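Local coordinates for protein pectinesterase (Sitophilus oryzae, PDB 4PMH) that hydrolyses the methyl esters of pectin, releasing methanol and leaving de-esterified galacturonate units in the polymer, and probably serves the digestion of plant cell walls, at residues K67-N72 and L89-G94; Q160-S165 and Q189-R194; I12-E17 and N344-N349. All coordinates share one frame; numbering follows the deposited sequence.

Overall arrangement
Pectin methylesterases fold as a right-handed parallel beta-helix, and contacts 1 and 2 are neighbouring strand pairings, from successive coils, in the same long parallel sheet. Strands 67-71, 89-93, 160-162 and 188-191 follow one another in it, so the two contacts abut where 89-93 meets 160-162: their centres are 10 Å apart, and T90 OG1 lies 2.7 Å from Q160 OE1. Along the chain, contact 1 closes before contact 2 opens. Contact 3 encloses both, joining a segment near the N-terminus to the loop before strand 355-359, the last of that sheet. Its centre is 42 Å from that of contact 1, so the three contacts span much of the helix length.

Contact 1. Residues K67-N72 and L89-G94; sequences KYIKIN and LTIYGG
Y92 and K70 meet on one face of a parallel strand pair, the aromatic ring of one against the aliphatic chain of the other. K70 can be followed outward. K70 CB sits over a face of the Y92 ring, 4.1 Å from the centroid, in a CH-pi contact; K70 CG lies 3.7 Å from Y92 CE2; and K70 CD comes to 3.5 Å from Y92 OH. The chain then bends at chi3 (74°), which places CE, and NZ leads away from the strand pair. Lysine suits this border, giving methylenes to the ring and keeping its charge clear of it. Y92 reaches its neighbour because chi1 (71°) sets CG between the backbone N and the carbonyl carbon. On the same face the Y68 ring lies beside T90, with Y68 CD2 3.5 Å from T90 CB, while the T90 hydroxyl bonds to R66 and Q160.

The other face is aliphatic. I69 and I91 run side by side, and I71 CD1 packs against I91 CG2 at 3.6 Å; beta-branched isoleucine fits both the extended backbone and the buried interior. Five backbone hydrogen bonds join the strands, from T90 N to K67 O at one end to G94 N to I71 O (2.7 Å) at the other.

Strand 42-44 continues the sheet beyond 67-71, as 160-162 does beyond 89-93. Helix 51-61 covers the isoleucine face with A54 and A58 against I69, I71 also touches I103 of strand 101-105, and on the opposite face Y92 OH bonds to K39 O.

Contact 2. Residues Q160-S165 and Q189-R194; sequences QIVNLS and QIHNAR
Q160 and Q189 both set CG anti to the carbonyl carbon (chi1 -61° in Q160) and extend beyond it, so the two side chains run alongside each other. Their amide planes differ by 79°. Q160 NE2 donates to Q189 OE1 at 2.9 Å, with the acceptor near the Q160 amide plane but the donor 45° above the carbonyl plane of Q189. Further along, N163 and N192 both place CG anti to the backbone N, and their amides come out almost parallel. N163 OD1 and N192 ND2 do not bond directly; a water bridges them, giving a hydrogen to N163 OD1 and accepting one from N192 ND2 at 2.9 Å. Both asparagines have positive phi, a conformation this residue tolerates well, and they stand where both backbones turn in the same way.

Parallel ladder bonds precede the turn: I161 N to Q189 O, H191 N to I161 O and N163 N to H191 O. Pairing resumes beyond it with R194 N to L164 O. There R194 NH1 donates to S165 OG at 2.8 Å in a bent bond, the serine oxygen tilted from the guanidinium plane. S165 OG also bonds P98 O, linking R194 to a neighbouring loop.

The two aligned asparagines are reminiscent of the asparagine ladders of parallel beta-helices, but they are linked through a water and not directly. Polar ends in this largely buried contact are satisfied through successive partners: Q189 NE2 bonds to P33 O, and N163 ND2 to G93 O and G95 O, while Q160 OE1 turns to the preceding coil. Amides suit such chains because each can both donate and accept without carrying charge.

Contact 3. Residues I12-E17 and N344-N349; sequences ILTASE and NSRDLN
A capping box at the start of helix 15-18 supplies the carboxylate that R346 grips. T14 is the N-cap, T14 OG1 accepting from E17 N at 3.0 Å, and E17 OE1 returns the bond by accepting from T14 N on its anti side. The carboxylate thus held meets R346 in a side-on salt bridge. R346 NE reaches E17 OE2 at 3.0 Å and R346 NH2 reaches E17 OE1 at 2.8 Å, each oxygen using its syn lone pair, with the two planes only 22° apart. R346 NH2 also donates to I12 O at 2.7 Å, from above that carbonyl's plane. Arginine suits the place because its several N-H groups can serve carboxylate and backbone together. Two waters tie E17 OE2 to R346 O and N344 O, so OE2 has three donors. Their pull, with that of the guanidinium, would probably keep E17 ionised.

Beside the charged group, L348 CD1 meets L13 CD2 at 3.6 Å and rests near E17 CG, giving the bridge an apolar flank. Both leucines also touch F21 of a loop and W357 of strand 355-359, while R346 NH1 bonds to P5 O and N341 O, so the loop, the N-terminal segment and the last sheet strand pack together.

Contact 1. Residues K67-N72 and L89-G94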
# COMPACT_ATOMS: atom_id res chain seq x y z
N LYS A 67 -11.68 -18.85 7.38
CA LYS A 67 -10.66 -19.85 7.64
C LYS A 67 -9.35 -19.17 8.05
O LYS A 67 -9.00 -18.10 7.52
CB LYS A 67 -10.43 -20.71 6.39
CG LYS A 67 -11.60 -21.59 6.01
CD LYS A 67 -11.76 -22.73 7.01
CE LYS A 67 -13.12 -23.38 6.90
NZ LYS A 67 -13.23 -24.41 7.96
N TYR A 68 -8.64 -19.82 8.98
CA TYR A 68 -7.46 -19.26 9.61
C TYR A 68 -6.23 -20.07 9.23
O TYR A 68 -6.13 -21.26 9.52
CB TYR A 68 -7.64 -19.25 11.12
CG TYR A 68 -8.69 -18.26 11.56
CD1 TYR A 68 -10.04 -18.61 11.60
CD2 TYR A 68 -8.35 -16.96 11.91
CE1 TYR A 68 -11.01 -17.69 11.99
CE2 TYR A 68 -9.31 -16.03 12.30
CZ TYR A 68 -10.63 -16.40 12.34
OH TYR A 68 -11.59 -15.48 12.73
N ILE A 69 -5.32 -19.38 8.56
CA ILE A 69 -4.08 -19.96 8.12
C ILE A 69 -2.98 -19.39 8.99
O ILE A 69 -2.67 -18.20 8.89
CB ILE A 69 -3.77 -19.63 6.65
CG1 ILE A 69 -4.78 -20.34 5.76
CG2 ILE A 69 -2.34 -20.05 6.30
CD1 ILE A 69 -4.95 -19.75 4.39
N LYS A 70 -2.39 -20.25 9.83
CA LYS A 70 -1.28 -19.87 10.67
C LYS A 70 0.04 -20.19 10.00
O LYS A 70 0.25 -21.31 9.55
CB LYS A 70 -1.36 -20.59 11.99
CG LYS A 70 -0.24 -20.22 12.93
CD LYS A 70 -0.51 -20.75 14.33
CE LYS A 70 -0.31 -22.24 14.42
NZ LYS A 70 -0.19 -22.66 15.85
N ILE A 71 0.94 -19.21 9.94
CA ILE A 71 2.28 -19.44 9.41
C ILE A 71 3.29 -19.47 10.55
O ILE A 71 3.60 -18.43 11.16
CB ILE A 71 2.71 -18.34 8.41
CG1 ILE A 71 1.63 -18.15 7.32
CG2 ILE A 71 4.08 -18.66 7.82
CD1 ILE A 71 1.94 -17.12 6.25
N ASN A 72 3.83 -20.64 10.83
CA ASN A 72 4.82 -20.76 11.88
C ASN A 72 5.97 -19.80 11.63
O ASN A 72 6.35 -19.55 10.48
CB ASN A 72 5.35 -22.18 11.98
CG ASN A 72 4.43 -23.10 12.76
OD1 ASN A 72 3.44 -22.66 13.34
ND2 ASN A 72 4.77 -24.37 12.79
N LEU A 89 -10.55 -15.35 4.35
CA LEU A 89 -9.29 -15.88 4.83
C LEU A 89 -8.57 -14.91 5.78
O LEU A 89 -8.49 -13.71 5.52
CB LEU A 89 -8.39 -16.16 3.64
CG LEU A 89 -8.90 -17.08 2.52
CD1 LEU A 89 -7.85 -17.14 1.41
CD2 LEU A 89 -9.17 -18.48 3.02
N THR A 90 -8.06 -15.46 6.88
CA THR A 90 -7.15 -14.75 7.77
C THR A 90 -5.82 -15.49 7.72
O THR A 90 -5.76 -16.70 7.98
CB THR A 90 -7.71 -14.76 9.20
OG1 THR A 90 -8.94 -14.04 9.21
CG2 THR A 90 -6.75 -14.12 10.18
N ILE A 91 -4.76 -14.79 7.34
CA ILE A 91 -3.42 -15.36 7.27
C ILE A 91 -2.58 -14.65 8.31
O ILE A 91 -2.35 -13.44 8.19
CB ILE A 91 -2.81 -15.19 5.86
CG1 ILE A 91 -3.67 -15.91 4.81
CG2 ILE A 91 -1.38 -15.75 5.79
CD1 ILE A 91 -4.64 -15.00 4.09
N TYR A 92 -2.12 -15.38 9.32
CA TYR A 92 -1.36 -14.78 10.39
C TYR A 92 -0.10 -15.51 10.77
O TYR A 92 -0.04 -16.72 10.73
CB TYR A 92 -2.23 -14.58 11.62
CG TYR A 92 -2.61 -15.84 12.36
CD1 TYR A 92 -3.74 -16.55 12.02
CD2 TYR A 92 -1.88 -16.26 13.43
CE1 TYR A 92 -4.11 -17.69 12.73
CE2 TYR A 92 -2.23 -17.38 14.15
CZ TYR A 92 -3.35 -18.09 13.79
OH TYR A 92 -3.70 -19.22 14.49
N GLY A 93 0.90 -14.73 11.18
CA GLY A 93 2.16 -15.28 11.64
C GLY A 93 2.00 -15.86 13.04
O GLY A 93 1.28 -15.30 13.89
N GLY A 94 2.67 -16.97 13.29
CA GLY A 94 2.57 -17.66 14.58
C GLY A 94 3.53 -17.17 15.66
O GLY A 94 3.54 -17.73 16.76

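Contact 2. Residues Q160-S165 and Q189-R194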
# COMPACT_ATOMS: atom_id res chain seq x y z
N GLN A 160 -7.82 -11.00 5.79
CA GLN A 160 -7.13 -10.41 6.91
C GLN A 160 -5.66 -10.89 6.89
O GLN A 160 -5.39 -12.10 6.75
CB GLN A 160 -7.81 -10.80 8.23
CG GLN A 160 -9.27 -10.34 8.35
CD GLN A 160 -9.91 -10.74 9.67
OE1 GLN A 160 -9.43 -11.65 10.36
NE2 GLN A 160 -11.01 -10.09 10.01
N ILE A 161 -4.71 -9.95 7.00
CA ILE A 161 -3.29 -10.27 7.06
C ILE A 161 -2.80 -9.74 8.39
O ILE A 161 -2.95 -8.55 8.67
CB ILE A 161 -2.49 -9.60 5.90
CG1 ILE A 161 -2.97 -10.08 4.54
CG2 ILE A 161 -1.01 -9.91 6.05
CD1 ILE A 161 -2.34 -9.31 3.37
N VAL A 162 -2.22 -10.60 9.22
CA VAL A 162 -2.00 -10.28 10.63
C VAL A 162 -0.65 -10.79 11.10
O VAL A 162 -0.26 -11.90 10.74
CB VAL A 162 -3.08 -10.94 11.50
CG1 VAL A 162 -2.95 -10.54 12.96
CG2 VAL A 162 -4.45 -10.62 10.94
N ASN A 163 0.05 -9.98 11.89
CA ASN A 163 1.24 -10.44 12.62
C ASN A 163 2.29 -11.13 11.72
O ASN A 163 2.75 -12.22 11.99
CB ASN A 163 0.82 -11.38 13.76
CG ASN A 163 1.94 -11.64 14.76
OD1 ASN A 163 2.76 -10.76 15.02
ND2 ASN A 163 1.98 -12.84 15.32
N LEU A 164 2.72 -10.46 10.67
CA LEU A 164 3.74 -11.05 9.85
C LEU A 164 4.41 -9.96 9.03
O LEU A 164 3.94 -8.81 8.99
CB LEU A 164 3.15 -12.17 8.96
CG LEU A 164 1.96 -11.83 8.07
CD1 LEU A 164 2.41 -11.02 6.85
CD2 LEU A 164 1.23 -13.09 7.62
N SER A 165 5.52 -10.32 8.41
CA SER A 165 6.32 -9.38 7.64
C SER A 165 6.35 -9.82 6.18
O SER A 165 6.61 -10.99 5.87
CB SER A 165 7.75 -9.36 8.20
OG SER A 165 7.81 -8.91 9.55
N GLN A 189 -8.06 -6.24 5.45
CA GLN A 189 -7.62 -5.73 6.73
C GLN A 189 -6.19 -6.20 6.94
O GLN A 189 -5.90 -7.39 6.81
CB GLN A 189 -8.52 -6.27 7.84
CG GLN A 189 -9.98 -5.93 7.72
CD GLN A 189 -10.82 -6.67 8.75
OE1 GLN A 189 -11.43 -7.69 8.45
NE2 GLN A 189 -10.83 -6.17 9.97
N ILE A 190 -5.30 -5.26 7.25
CA ILE A 190 -3.89 -5.56 7.53
C ILE A 190 -3.60 -5.07 8.94
O ILE A 190 -3.73 -3.88 9.22
CB ILE A 190 -2.96 -4.82 6.56
CG1 ILE A 190 -3.27 -5.17 5.11
CG2 ILE A 190 -1.51 -5.14 6.87
CD1 ILE A 190 -4.50 -4.50 4.56
N HIS A 191 -3.23 -5.97 9.84
CA HIS A 191 -3.13 -5.62 11.25
C HIS A 191 -1.85 -6.14 11.87
O HIS A 191 -1.56 -7.33 11.76
CB HIS A 191 -4.35 -6.14 12.00
CG HIS A 191 -4.33 -5.87 13.47
ND1 HIS A 191 -4.28 -4.60 14.00
CD2 HIS A 191 -4.42 -6.71 14.53
CE1 HIS A 191 -4.30 -4.67 15.32
NE2 HIS A 191 -4.38 -5.94 15.67
N ASN A 192 -1.08 -5.26 12.50
CA ASN A 192 0.13 -5.67 13.19
C ASN A 192 1.13 -6.33 12.23
O ASN A 192 1.65 -7.39 12.50
CB ASN A 192 -0.20 -6.59 14.37
CG ASN A 192 0.99 -6.81 15.30
OD1 ASN A 192 1.79 -5.89 15.55
ND2 ASN A 192 1.12 -8.03 15.82
N ALA A 193 1.40 -5.67 11.12
CA ALA A 193 2.25 -6.23 10.09
C ALA A 193 3.38 -5.29 9.80
O ALA A 193 3.40 -4.13 10.25
CB ALA A 193 1.43 -6.50 8.83
N ARG A 194 4.35 -5.80 9.04
CA ARG A 194 5.52 -5.05 8.63
C ARG A 194 5.66 -5.26 7.11
O ARG A 194 5.73 -6.40 6.65
CB ARG A 194 6.77 -5.56 9.39
CG ARG A 194 6.71 -5.48 10.92
CD ARG A 194 7.93 -6.09 11.63
NE ARG A 194 9.20 -5.51 11.19
CZ ARG A 194 10.15 -6.13 10.48
NH1 ARG A 194 10.06 -7.40 10.09
NH2 ARG A 194 11.25 -5.45 10.13
O HOH W 1 2.50 -9.78 17.65

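Contact 3. Residues I12-E17 and N344-N349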
# COMPACT_ATOMS: atom_id res chain seq x y z
N ILE A 12 -4.21 23.12 4.21
CA ILE A 12 -4.67 22.53 5.46
C ILE A 12 -6.18 22.63 5.52
O ILE A 12 -6.75 23.68 5.27
CB ILE A 12 -4.09 23.29 6.69
CG1 ILE A 12 -2.56 23.33 6.63
CG2 ILE A 12 -4.60 22.70 8.00
CD1 ILE A 12 -1.86 21.99 6.67
N LEU A 13 -6.84 21.54 5.87
CA LEU A 13 -8.29 21.52 6.04
C LEU A 13 -8.74 22.40 7.21
O LEU A 13 -8.06 22.49 8.24
CB LEU A 13 -8.77 20.10 6.30
CG LEU A 13 -8.56 19.02 5.22
CD1 LEU A 13 -9.14 17.69 5.69
CD2 LEU A 13 -9.15 19.41 3.88
N THR A 14 -9.90 23.01 7.06
CA THR A 14 -10.56 23.69 8.15
C THR A 14 -11.14 22.68 9.11
O THR A 14 -11.36 21.52 8.74
CB THR A 14 -11.69 24.61 7.64
OG1 THR A 14 -12.75 23.83 7.07
CG2 THR A 14 -11.16 25.58 6.60
N ALA A 15 -11.44 23.12 10.33
CA ALA A 15 -12.09 22.24 11.30
C ALA A 15 -13.38 21.63 10.76
O ALA A 15 -13.70 20.46 11.03
CB ALA A 15 -12.36 22.99 12.60
N SER A 16 -14.12 22.42 10.01
CA SER A 16 -15.40 21.99 9.45
C SER A 16 -15.19 20.92 8.36
O SER A 16 -15.81 19.86 8.36
CB SER A 16 -16.09 23.22 8.85
OG SER A 16 -17.41 22.93 8.47
N GLU A 17 -14.31 21.24 7.42
CA GLU A 17 -13.87 20.28 6.41
C GLU A 17 -13.39 18.94 6.99
O GLU A 17 -13.71 17.86 6.45
CB GLU A 17 -12.77 20.92 5.57
CG GLU A 17 -13.28 21.94 4.56
CD GLU A 17 -12.15 22.69 3.88
OE1 GLU A 17 -11.03 22.70 4.42
OE2 GLU A 17 -12.37 23.32 2.81
N ASN A 344 -9.97 30.21 0.96
CA ASN A 344 -10.74 30.03 2.18
C ASN A 344 -12.01 29.27 1.88
O ASN A 344 -12.41 28.42 2.66
CB ASN A 344 -11.06 31.36 2.86
CG ASN A 344 -9.80 32.11 3.30
OD1 ASN A 344 -9.34 31.97 4.45
ND2 ASN A 344 -9.24 32.89 2.39
N SER A 345 -12.61 29.54 0.72
CA SER A 345 -13.70 28.70 0.23
C SER A 345 -13.24 27.90 -0.97
O SER A 345 -12.57 28.42 -1.86
CB SER A 345 -14.92 29.55 -0.12
OG SER A 345 -15.33 30.33 1.01
N ARG A 346 -13.60 26.62 -1.00
CA ARG A 346 -13.05 25.71 -2.01
C ARG A 346 -13.83 24.42 -2.07
O ARG A 346 -14.57 24.07 -1.14
CB ARG A 346 -11.57 25.39 -1.70
CG ARG A 346 -11.37 24.79 -0.31
CD ARG A 346 -9.91 24.52 0.06
NE ARG A 346 -9.82 24.23 1.48
CZ ARG A 346 -8.72 24.34 2.22
NH1 ARG A 346 -7.55 24.71 1.69
NH2 ARG A 346 -8.81 24.11 3.52
N ASP A 347 -13.65 23.71 -3.18
CA ASP A 347 -14.13 22.33 -3.33
C ASP A 347 -12.95 21.37 -3.21
O ASP A 347 -12.08 21.34 -4.08
CB ASP A 347 -14.79 22.18 -4.70
CG ASP A 347 -15.26 20.76 -5.03
OD1 ASP A 347 -15.33 19.84 -4.15
OD2 ASP A 347 -15.58 20.60 -6.23
N LEU A 348 -12.94 20.55 -2.16
CA LEU A 348 -11.80 19.66 -1.93
C LEU A 348 -11.72 18.54 -2.97
O LEU A 348 -10.71 17.82 -3.05
CB LEU A 348 -11.84 19.08 -0.52
CG LEU A 348 -11.80 20.09 0.64
CD1 LEU A 348 -12.16 19.39 1.94
CD2 LEU A 348 -10.44 20.76 0.77
N ASN A 349 -12.77 18.40 -3.78
CA ASN A 349 -12.77 17.44 -4.88
C ASN A 349 -12.51 18.05 -6.26
O ASN A 349 -12.64 17.38 -7.27
CB ASN A 349 -14.08 16.66 -4.87
CG ASN A 349 -14.14 15.70 -3.70
OD1 ASN A 349 -13.19 14.94 -3.48
ND2 ASN A 349 -15.23 15.71 -2.95
O HOH W 2 -14.82 22.93 1.56
O HOH W 3 -13.37 25.74 3.25